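Local coordinates for exported protein (Bacteroides fragilis, PDB 3MSW), which is of unknown function but is probably exported, belongs to the DUF3836 family and folds as a single-layer antiparallel beta-sheet, at residues 18-23 with 43-48. Residues are numbered along the deposited sequence; the frame is centred on the assembly and turned at random.
Sequences KLVCRE and YSYDTD
Y43 and Y45 of 43-48 reach toward the strand 18-23 and meet it mainly at L19 and K18. Two hydrogen bonds join the segments. The backbone N of Y43 gives one to V20 O, at 2.9 Å and nearly straight at the hydrogen (171°), with the donor well above the carbonyl plane. The other comes from a side chain. Y45 OH donates to L19 O at 2.7 Å, in the carbonyl plane and on a lone pair.

K18 CD lies over one face of the Y45 ring, 3.7 Å above its plane and over its centre, in a CH-pi contact. K18 CB touches Y45 CE2. K18 CG is anti to its own carbonyl carbon (chi1 -71°), which starts the chain toward the ring. K18 NZ lies 6.0 Å from the centroid of the Y45 ring, at most a weak cation-pi attraction. One water links K18 NZ to T47 OG1.

The closer apolar contact is L19 against Y43. The methyl CD2 of L19 touches the CE1 and CZ side of the Y43 ring, with CE1 at 3.6 Å. V20 CG1 lies more loosely at the edge of the Y45 ring. R22 CB approaches Y43 OH more loosely, while the guanidinium of R22 turns to a salt bridge with D12 on strand 9-15.

The segments 18-23 and 43-46 run antiparallel, with 161° between their directions. V20 and C21 both face T13 and form a classic beta bulge on the side of 9-15. This is the open end of the hairpin 18-27/35-46, part of a single-layer antiparallel sheet with consecutive strand order, consistent with an origin in beta-hairpin repeats.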
# COMPACT_ATOMS: atom_id res chain seq x y z
N LYS A 18 -6.81 1.24 16.29
CA LYS A 18 -6.40 1.20 14.89
C LYS A 18 -4.96 0.75 14.73
O LYS A 18 -4.14 0.99 15.62
CB LYS A 18 -6.59 2.57 14.23
CG LYS A 18 -8.06 2.95 14.03
CD LYS A 18 -8.19 4.24 13.23
CE LYS A 18 -9.60 4.59 12.82
NZ LYS A 18 -10.47 4.73 14.01
N LEU A 19 -4.65 0.12 13.60
CA LEU A 19 -3.30 -0.33 13.30
C LEU A 19 -2.46 0.88 12.91
O LEU A 19 -2.75 1.54 11.91
CB LEU A 19 -3.36 -1.36 12.16
CG LEU A 19 -2.03 -1.83 11.61
CD1 LEU A 19 -1.27 -2.63 12.64
CD2 LEU A 19 -2.21 -2.66 10.33
N VAL A 20 -1.41 1.18 13.69
CA VAL A 20 -0.55 2.33 13.38
C VAL A 20 0.82 1.90 12.82
O VAL A 20 1.50 2.68 12.16
CB VAL A 20 -0.43 3.36 14.54
CG1 VAL A 20 -1.78 4.01 14.84
CG2 VAL A 20 0.19 2.74 15.80
N CYS A 21 1.22 0.67 13.08
CA CYS A 21 2.50 0.19 12.55
C CYS A 21 2.45 -1.29 12.35
O CYS A 21 1.91 -2.01 13.19
CB CYS A 21 3.66 0.58 13.48
SG CYS A 21 5.28 0.03 12.88
N ARG A 22 3.00 -1.76 11.24
CA ARG A 22 3.12 -3.19 11.01
C ARG A 22 4.56 -3.43 10.59
O ARG A 22 5.02 -2.85 9.59
CB ARG A 22 2.15 -3.72 9.93
CG ARG A 22 2.54 -5.18 9.52
CD ARG A 22 1.43 -5.83 8.70
NE ARG A 22 0.22 -5.92 9.52
CZ ARG A 22 -0.96 -6.30 9.07
NH1 ARG A 22 -1.11 -6.66 7.81
NH2 ARG A 22 -2.01 -6.33 9.89
N GLU A 23 5.28 -4.28 11.33
CA GLU A 23 6.67 -4.60 10.99
C GLU A 23 6.76 -6.03 10.48
O GLU A 23 6.22 -6.94 11.10
CB GLU A 23 7.60 -4.36 12.18
CG GLU A 23 9.06 -4.40 11.74
CD GLU A 23 10.07 -3.99 12.80
OE1 GLU A 23 9.69 -3.28 13.75
OE2 GLU A 23 11.25 -4.40 12.68
N TYR A 43 0.90 3.78 9.53
CA TYR A 43 -0.41 4.26 9.10
C TYR A 43 -0.82 5.56 9.76
O TYR A 43 -0.71 5.69 10.98
CB TYR A 43 -1.48 3.19 9.35
CG TYR A 43 -1.13 1.85 8.73
CD1 TYR A 43 -0.29 0.96 9.40
CD2 TYR A 43 -1.71 1.43 7.54
CE1 TYR A 43 0.03 -0.27 8.85
CE2 TYR A 43 -1.42 0.18 6.99
CZ TYR A 43 -0.56 -0.67 7.66
OH TYR A 43 -0.25 -1.90 7.12
N SER A 44 -1.22 6.54 8.95
CA SER A 44 -1.65 7.85 9.41
C SER A 44 -3.12 8.05 8.97
O SER A 44 -3.43 8.05 7.77
CB SER A 44 -0.71 8.92 8.85
OG SER A 44 -1.31 10.20 8.95
N TYR A 45 -4.02 8.12 9.94
CA TYR A 45 -5.46 8.23 9.72
C TYR A 45 -5.90 9.66 9.88
O TYR A 45 -5.32 10.41 10.67
CB TYR A 45 -6.22 7.39 10.78
CG TYR A 45 -5.89 5.92 10.69
CD1 TYR A 45 -6.54 5.09 9.77
CD2 TYR A 45 -4.93 5.35 11.51
CE1 TYR A 45 -6.20 3.75 9.65
CE2 TYR A 45 -4.58 4.01 11.40
CZ TYR A 45 -5.19 3.22 10.44
OH TYR A 45 -4.86 1.90 10.32
N ASP A 46 -6.94 10.03 9.16
CA ASP A 46 -7.57 11.35 9.31
C ASP A 46 -9.03 11.14 9.02
O ASP A 46 -9.45 11.18 7.85
CB ASP A 46 -6.93 12.42 8.41
CG ASP A 46 -7.32 13.85 8.75
OD1 ASP A 46 -8.48 14.07 9.16
OD2 ASP A 46 -6.51 14.76 8.48
N THR A 47 -9.80 10.85 10.08
CA THR A 47 -11.23 10.57 9.99
C THR A 47 -11.99 11.74 9.36
O THR A 47 -12.80 11.51 8.47
CB THR A 47 -11.77 10.04 11.35
OG1 THR A 47 -11.15 8.76 11.59
CG2 THR A 47 -13.29 9.87 11.36
N ASP A 48 -11.69 12.99 9.81
CA ASP A 48 -12.38 14.16 9.29
C ASP A 48 -12.17 14.38 7.80
O ASP A 48 -13.12 14.77 7.12
CB ASP A 48 -12.09 15.41 10.13
CG ASP A 48 -12.72 15.41 11.52
OD1 ASP A 48 -13.53 14.50 11.81
OD2 ASP A 48 -12.42 16.33 12.31
O HOH W 1 -12.45 6.48 13.24